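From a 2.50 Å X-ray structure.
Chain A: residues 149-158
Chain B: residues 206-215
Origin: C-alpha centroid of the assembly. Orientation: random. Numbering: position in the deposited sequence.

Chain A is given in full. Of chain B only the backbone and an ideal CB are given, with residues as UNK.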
ATOM      1  N   SER A 149     -28.781  15.956  11.237  1.00 40.35           N
ATOM      2  CA  SER A 149     -28.535  16.638   9.985  1.00 43.65           C
ATOM      3  C   SER A 149     -28.246  15.680   8.842  1.00 47.79           C
ATOM      4  O   SER A 149     -27.728  14.563   9.071  1.00 51.56           O
ATOM      5  CB  SER A 149     -27.437  17.741  10.123  1.00 47.87           C
ATOM      6  OG  SER A 149     -26.153  17.203  10.382  1.00 47.30           O
ATOM      7  N   LEU A 150     -28.600  16.111   7.618  1.00 45.95           N
ATOM      8  CA  LEU A 150     -28.409  15.279   6.399  1.00 45.37           C
ATOM      9  C   LEU A 150     -26.929  14.920   6.332  1.00 40.05           C
ATOM     10  O   LEU A 150     -26.565  13.781   6.032  1.00 45.31           O
ATOM     11  CB  LEU A 150     -28.854  15.990   5.071  1.00 46.24           C
ATOM     12  CG  LEU A 150     -28.859  15.145   3.772  1.00 48.55           C
ATOM     13  CD1 LEU A 150     -29.575  13.809   3.955  1.00 38.88           C
ATOM     14  CD2 LEU A 150     -29.505  15.873   2.609  1.00 49.27           C
ATOM     15  N   GLN A 151     -26.071  15.869   6.681  1.00 34.95           N
ATOM     16  CA  GLN A 151     -24.663  15.584   6.612  1.00 36.01           C
ATOM     17  C   GLN A 151     -24.269  14.480   7.532  1.00 35.40           C
ATOM     18  O   GLN A 151     -23.387  13.655   7.160  1.00 37.66           O
ATOM     19  CB  GLN A 151     -23.821  16.831   6.794  1.00 43.27           C
ATOM     20  CG  GLN A 151     -23.718  17.679   5.533  1.00 42.47           C
ATOM     21  CD  GLN A 151     -22.550  18.616   5.695  1.00 43.33           C
ATOM     22  OE1 GLN A 151     -22.626  19.515   6.494  1.00 40.82           O
ATOM     23  NE2 GLN A 151     -21.455  18.383   4.973  1.00 36.47           N
ATOM     24  N   ALA A 152     -24.943  14.383   8.683  1.00 32.99           N
ATOM     25  CA  ALA A 152     -24.553  13.326   9.653  1.00 37.06           C
ATOM     26  C   ALA A 152     -25.004  11.993   9.137  1.00 42.10           C
ATOM     27  O   ALA A 152     -24.312  10.998   9.335  1.00 46.72           O
ATOM     28  CB  ALA A 152     -25.078  13.548  11.065  1.00 30.35           C
ATOM     29  N   GLN A 153     -26.163  11.945   8.473  1.00 45.26           N
ATOM     30  CA  GLN A 153     -26.575  10.693   7.860  1.00 39.88           C
ATOM     31  C   GLN A 153     -25.588  10.330   6.711  1.00 43.53           C
ATOM     32  O   GLN A 153     -25.120   9.191   6.630  1.00 43.64           O
ATOM     33  CB  GLN A 153     -28.047  10.754   7.421  1.00 45.45           C
ATOM     34  CG  GLN A 153     -28.456   9.518   6.638  1.00 43.88           C
ATOM     35  CD  GLN A 153     -29.836   8.978   6.947  1.00 50.92           C
ATOM     36  OE1 GLN A 153     -30.525   9.389   7.911  1.00 52.11           O
ATOM     37  NE2 GLN A 153     -30.264   8.031   6.115  1.00 47.40           N
ATOM     38  N   ARG A 154     -25.212  11.313   5.880  1.00 38.70           N
ATOM     39  CA  ARG A 154     -24.237  11.078   4.827  1.00 34.56           C
ATOM     40  C   ARG A 154     -22.893  10.623   5.297  1.00 41.75           C
ATOM     41  O   ARG A 154     -22.249   9.847   4.572  1.00 44.37           O
ATOM     42  CB  ARG A 154     -24.066  12.308   3.978  1.00 30.07           C
ATOM     43  CG  ARG A 154     -25.328  12.602   3.195  1.00 42.06           C
ATOM     44  CD  ARG A 154     -26.036  11.357   2.629  1.00 38.31           C
ATOM     45  NE  ARG A 154     -25.424  10.946   1.374  1.00 35.67           N
ATOM     46  CZ  ARG A 154     -26.009  10.095   0.506  1.00 41.28           C
ATOM     47  NH1 ARG A 154     -27.194   9.492   0.782  1.00 28.37           N
ATOM     48  NH2 ARG A 154     -25.404   9.830  -0.652  1.00 38.18           N
ATOM     49  N   ALA A 155     -22.449  11.089   6.482  1.00 40.74           N
ATOM     50  CA  ALA A 155     -21.098  10.763   6.954  1.00 39.45           C
ATOM     51  C   ALA A 155     -20.970   9.278   7.161  1.00 40.96           C
ATOM     52  O   ALA A 155     -19.862   8.705   7.056  1.00 41.17           O
ATOM     53  CB  ALA A 155     -20.724  11.504   8.247  1.00 36.73           C
ATOM     54  N   ALA A 156     -22.115   8.650   7.427  1.00 43.98           N
ATOM     55  CA  ALA A 156     -22.177   7.207   7.746  1.00 42.64           C
ATOM     56  C   ALA A 156     -21.931   6.340   6.498  1.00 40.77           C
ATOM     57  O   ALA A 156     -21.824   5.114   6.626  1.00 36.56           O
ATOM     58  CB  ALA A 156     -23.502   6.859   8.399  1.00 38.69           C
ATOM     59  N   GLY A 157     -21.765   6.992   5.340  1.00 33.86           N
ATOM     60  CA  GLY A 157     -21.380   6.299   4.107  1.00 45.78           C
ATOM     61  C   GLY A 157     -22.424   5.244   3.710  1.00 39.72           C
ATOM     62  O   GLY A 157     -23.616   5.542   3.713  1.00 35.35           O
ATOM     63  N   GLN A 158     -21.954   4.018   3.475  1.00 37.25           N
ATOM     64  CA  GLN A 158     -22.823   2.846   3.104  1.00 44.19           C
ATOM     65  C   GLN A 158     -23.490   2.105   4.307  1.00 42.59           C
ATOM     66  O   GLN A 158     -24.243   1.115   4.114  1.00 35.62           O
ATOM     67  CB  GLN A 158     -22.054   1.816   2.200  1.00 39.58           C
ATOM     68  CG  GLN A 158     -21.591   2.364   0.847  1.00 41.15           C
ATOM     69  CD  GLN A 158     -20.175   1.963   0.394  1.00 46.70           C
ATOM     70  OE1 GLN A 158     -19.715   0.835   0.607  1.00 51.03           O
ATOM     71  NE2 GLN A 158     -19.492   2.894  -0.274  1.00 45.11           N
TER
ATOM     72  N   UNK B 206     -26.261  23.577  -1.675  1.00 35.18           N
ATOM     73  CA  UNK B 206     -25.332  23.410  -0.567  1.00 35.56           C
ATOM     74  C   UNK B 206     -25.144  21.940  -0.183  1.00 39.46           C
ATOM     75  O   UNK B 206     -23.987  21.477   0.143  1.00 37.44           O
ATOM     76  CB  UNK B 206     -25.823  24.205   0.645  1.00 35.56           C
ATOM     77  N   UNK B 207     -26.273  21.212  -0.170  1.00 34.23           N
ATOM     78  CA  UNK B 207     -26.240  19.897   0.349  1.00 36.10           C
ATOM     79  C   UNK B 207     -25.519  18.952  -0.631  1.00 43.55           C
ATOM     80  O   UNK B 207     -24.769  18.034  -0.198  1.00 44.42           O
ATOM     81  CB  UNK B 207     -27.663  19.419   0.643  1.00 36.10           C
ATOM     82  N   UNK B 208     -25.662  19.243  -1.932  1.00 44.16           N
ATOM     83  CA  UNK B 208     -25.041  18.434  -2.981  1.00 42.26           C
ATOM     84  C   UNK B 208     -23.562  18.744  -3.085  1.00 38.68           C
ATOM     85  O   UNK B 208     -22.761  17.835  -3.170  1.00 43.48           O
ATOM     86  CB  UNK B 208     -25.726  18.673  -4.328  1.00 42.26           C
ATOM     87  N   UNK B 209     -23.181  20.015  -3.076  1.00 40.71           N
ATOM     88  CA  UNK B 209     -21.730  20.374  -3.036  1.00 39.48           C
ATOM     89  C   UNK B 209     -21.007  19.646  -1.899  1.00 41.92           C
ATOM     90  O   UNK B 209     -20.012  18.910  -2.147  1.00 42.76           O
ATOM     91  CB  UNK B 209     -21.555  21.884  -2.865  1.00 39.48           C
ATOM     92  N   UNK B 210     -21.560  19.772  -0.691  1.00 37.07           N
ATOM     93  CA  UNK B 210     -21.118  18.949   0.432  1.00 41.11           C
ATOM     94  C   UNK B 210     -21.014  17.437   0.070  1.00 41.24           C
ATOM     95  O   UNK B 210     -19.953  16.830   0.277  1.00 38.08           O
ATOM     96  CB  UNK B 210     -22.084  19.137   1.603  1.00 41.11           C
ATOM     97  N   UNK B 211     -22.084  16.831  -0.483  1.00 40.38           N
ATOM     98  CA  UNK B 211     -22.038  15.381  -0.849  1.00 32.69           C
ATOM     99  C   UNK B 211     -20.979  15.012  -1.927  1.00 30.14           C
ATOM    100  O   UNK B 211     -20.296  14.013  -1.831  1.00 32.03           O
ATOM    101  CB  UNK B 211     -23.416  14.954  -1.359  1.00 32.69           C
ATOM    102  N   UNK B 212     -20.774  15.850  -2.908  1.00 27.21           N
ATOM    103  CA  UNK B 212     -19.775  15.551  -3.908  1.00 31.03           C
ATOM    104  C   UNK B 212     -18.413  15.586  -3.197  1.00 37.77           C
ATOM    105  O   UNK B 212     -17.670  14.591  -3.229  1.00 40.09           O
ATOM    106  CB  UNK B 212     -19.838  16.536  -5.077  1.00 31.03           C
ATOM    107  N   UNK B 213     -18.105  16.698  -2.493  1.00 36.49           N
ATOM    108  CA  UNK B 213     -16.867  16.767  -1.722  1.00 34.31           C
ATOM    109  C   UNK B 213     -16.698  15.522  -0.825  1.00 33.86           C
ATOM    110  O   UNK B 213     -15.659  14.843  -0.822  1.00 31.15           O
ATOM    111  CB  UNK B 213     -16.851  18.039  -0.872  1.00 34.31           C
ATOM    112  N   UNK B 214     -17.759  15.147  -0.118  1.00 38.80           N
ATOM    113  CA  UNK B 214     -17.642  13.959   0.744  1.00 38.31           C
ATOM    114  C   UNK B 214     -17.193  12.767  -0.105  1.00 44.78           C
ATOM    115  O   UNK B 214     -16.298  12.042   0.312  1.00 38.02           O
ATOM    116  CB  UNK B 214     -18.968  13.654   1.444  1.00 38.31           C
ATOM    117  N   UNK B 215     -17.775  12.612  -1.311  1.00 40.29           N
ATOM    118  CA  UNK B 215     -17.518  11.417  -2.102  1.00 42.38           C
ATOM    119  C   UNK B 215     -16.069  11.331  -2.580  1.00 43.34           C
ATOM    120  O   UNK B 215     -15.592  10.238  -2.906  1.00 43.56           O
ATOM    121  CB  UNK B 215     -18.462  11.381  -3.306  1.00 42.38           C
TER

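Chain B is one continuous helix here, running nearly parallel to the short helix of chain A at 20°, with the axes 10.9 Å apart at closest approach.

At 206, CA-to-CB is out of reach of chain A and any helix-compatible residue would do. It is Arg B206, whose guanidinium bonds elsewhere in the structure.

Position 207 points sideways, its CB 4.5 Å from Leu A150 CD2. Nearby lies the first turn of the chain A helix, where backbone NH groups have no helical acceptor. A leucine or methionine could lie against Leu A150; an acceptor such as Asp, Glu or Gln could answer the free NH groups. The residue is Glu B207. Its OE2 comes within 3.9 Å of Leu A150 CB, and it accepts a hydrogen bond from a water (Glu B207 OE2 to water O, 2.8 Å) that in turn accepts one from the backbone (Gln A151 N to water O, 2.7 Å).

Positions 208 and 209 turn out of reach, so chain A sets no preference; they are Val B208 and Thr B209.

Position 210 points toward chain A, its CB 3.5 Å from Gln A151 NE2. A side chain that starts with methylenes and can then turn aside suits it: Gln, Lys, Arg or Met. In Arg B210, CG packs 3.3 Å from Gln A151 NE2, while the guanidinium reaches back one turn to form a salt bridge, Arg B210 NH1 to Glu B207 OE1, 2.9 Å.

At 211, CB points sideways, 5.3 Å from Arg A154 NE. The positive charge calls for an acid, and Glu spans the distance more readily than Asp. Glu B211 meets the guanidinium with both oxygens: Arg A154 NH2 to Glu B211 OE1 is 2.9 Å and Arg A154 NE to Glu B211 OE2 is 3.1 Å.

Positions 212 and 213 are again out of reach; they are Val B212 and Ala B213.

Position 214 points toward chain A, with no chain A atom within 5.5 Å of its CB. Chain A presents a carbonyl oxygen, Arg A154 O, so a long side chain with a donor or positive end suits: Lys, Arg or Gln. Arg B214 lays one guanidinium face under Arg A154 O, with Arg B214 NH1 3.2 Å from that oxygen but poorly angled for a hydrogen bond. Arg B214 NH2 is 3.9 Å from Arg A154 NH2, like charges reconciled by Glu B211, which Arg B214 also bridges (Arg B214 NH2 to Glu B211 OE1, 2.5 Å).

Position 215 points sideways and chain A sets little preference; a long polar side chain is one of several that would do. Gln B215 NE2 donates to Glu B211 OE1 at 3.0 Å.

Chain B, residues 206-215: REVTREVARQ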
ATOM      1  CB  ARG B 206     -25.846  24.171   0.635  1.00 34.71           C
ATOM      2  CG  ARG B 206     -25.837  25.658   0.416  1.00 39.89           C
ATOM      3  CD  ARG B 206     -26.979  26.315   1.186  1.00 48.30           C
ATOM      4  NE  ARG B 206     -26.973  27.756   0.940  1.00 61.97           N
ATOM      5  CZ  ARG B 206     -27.352  28.692   1.819  1.00 60.40           C
ATOM      6  NH1 ARG B 206     -27.755  28.302   3.033  1.00 50.30           N
ATOM      7  NH2 ARG B 206     -27.326  30.006   1.470  1.00 49.95           N
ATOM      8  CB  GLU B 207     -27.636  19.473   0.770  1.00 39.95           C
ATOM      9  CG  GLU B 207     -28.101  20.265   1.988  1.00 34.02           C
ATOM     10  CD  GLU B 207     -27.174  20.034   3.162  1.00 34.93           C
ATOM     11  OE1 GLU B 207     -26.779  21.001   3.800  1.00 32.61           O
ATOM     12  OE2 GLU B 207     -26.857  18.868   3.443  1.00 35.29           O
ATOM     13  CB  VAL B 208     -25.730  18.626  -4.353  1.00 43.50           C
ATOM     14  CG1 VAL B 208     -24.926  17.952  -5.465  1.00 40.52           C
ATOM     15  CG2 VAL B 208     -27.155  18.105  -4.321  1.00 35.77           C
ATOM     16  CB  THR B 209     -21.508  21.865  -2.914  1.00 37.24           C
ATOM     17  OG1 THR B 209     -22.195  22.476  -3.986  1.00 36.91           O
ATOM     18  CG2 THR B 209     -20.023  22.236  -3.033  1.00 37.72           C
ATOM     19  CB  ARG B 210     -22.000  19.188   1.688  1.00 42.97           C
ATOM     20  CG  ARG B 210     -21.658  20.473   2.399  1.00 43.50           C
ATOM     21  CD  ARG B 210     -22.823  21.071   3.144  1.00 46.26           C
ATOM     22  NE  ARG B 210     -22.527  22.427   3.594  1.00 44.06           N
ATOM     23  CZ  ARG B 210     -23.394  23.270   4.181  1.00 44.04           C
ATOM     24  NH1 ARG B 210     -24.627  22.896   4.446  1.00 33.38           N
ATOM     25  NH2 ARG B 210     -22.985  24.493   4.570  1.00 47.13           N
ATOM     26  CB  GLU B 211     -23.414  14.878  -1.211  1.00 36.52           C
ATOM     27  CG  GLU B 211     -23.480  13.431  -1.676  1.00 37.48           C
ATOM     28  CD  GLU B 211     -23.157  12.465  -0.587  1.00 39.37           C
ATOM     29  OE1 GLU B 211     -22.946  11.257  -0.871  1.00 45.72           O
ATOM     30  OE2 GLU B 211     -23.166  12.898   0.554  1.00 42.59           O
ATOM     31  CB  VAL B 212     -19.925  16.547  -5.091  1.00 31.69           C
ATOM     32  CG1 VAL B 212     -18.835  16.376  -6.117  1.00 33.59           C
ATOM     33  CG2 VAL B 212     -21.270  16.349  -5.788  1.00 30.90           C
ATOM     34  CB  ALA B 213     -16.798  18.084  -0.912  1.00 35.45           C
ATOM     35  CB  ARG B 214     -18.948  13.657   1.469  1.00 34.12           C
ATOM     36  CG  ARG B 214     -18.847  12.541   2.506  1.00 34.97           C
ATOM     37  CD  ARG B 214     -20.245  12.127   2.987  1.00 40.74           C
ATOM     38  NE  ARG B 214     -21.021  11.473   1.935  1.00 36.63           N
ATOM     39  CZ  ARG B 214     -20.949  10.179   1.630  1.00 34.82           C
ATOM     40  NH1 ARG B 214     -20.124   9.348   2.243  1.00 40.59           N
ATOM     41  NH2 ARG B 214     -21.686   9.703   0.662  1.00 44.12           N
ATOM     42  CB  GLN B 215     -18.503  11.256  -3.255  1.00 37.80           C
ATOM     43  CG  GLN B 215     -19.884  10.922  -2.779  1.00 38.99           C
ATOM     44  CD  GLN B 215     -20.764  10.428  -3.889  1.00 45.78           C
ATOM     45  OE1 GLN B 215     -20.273   9.952  -4.927  1.00 46.05           O
ATOM     46  NE2 GLN B 215     -22.076  10.568  -3.703  1.00 40.69           N
TER
HETATM   47  O   HOH W   1     -26.909  18.448   6.259  1.00 34.13           O
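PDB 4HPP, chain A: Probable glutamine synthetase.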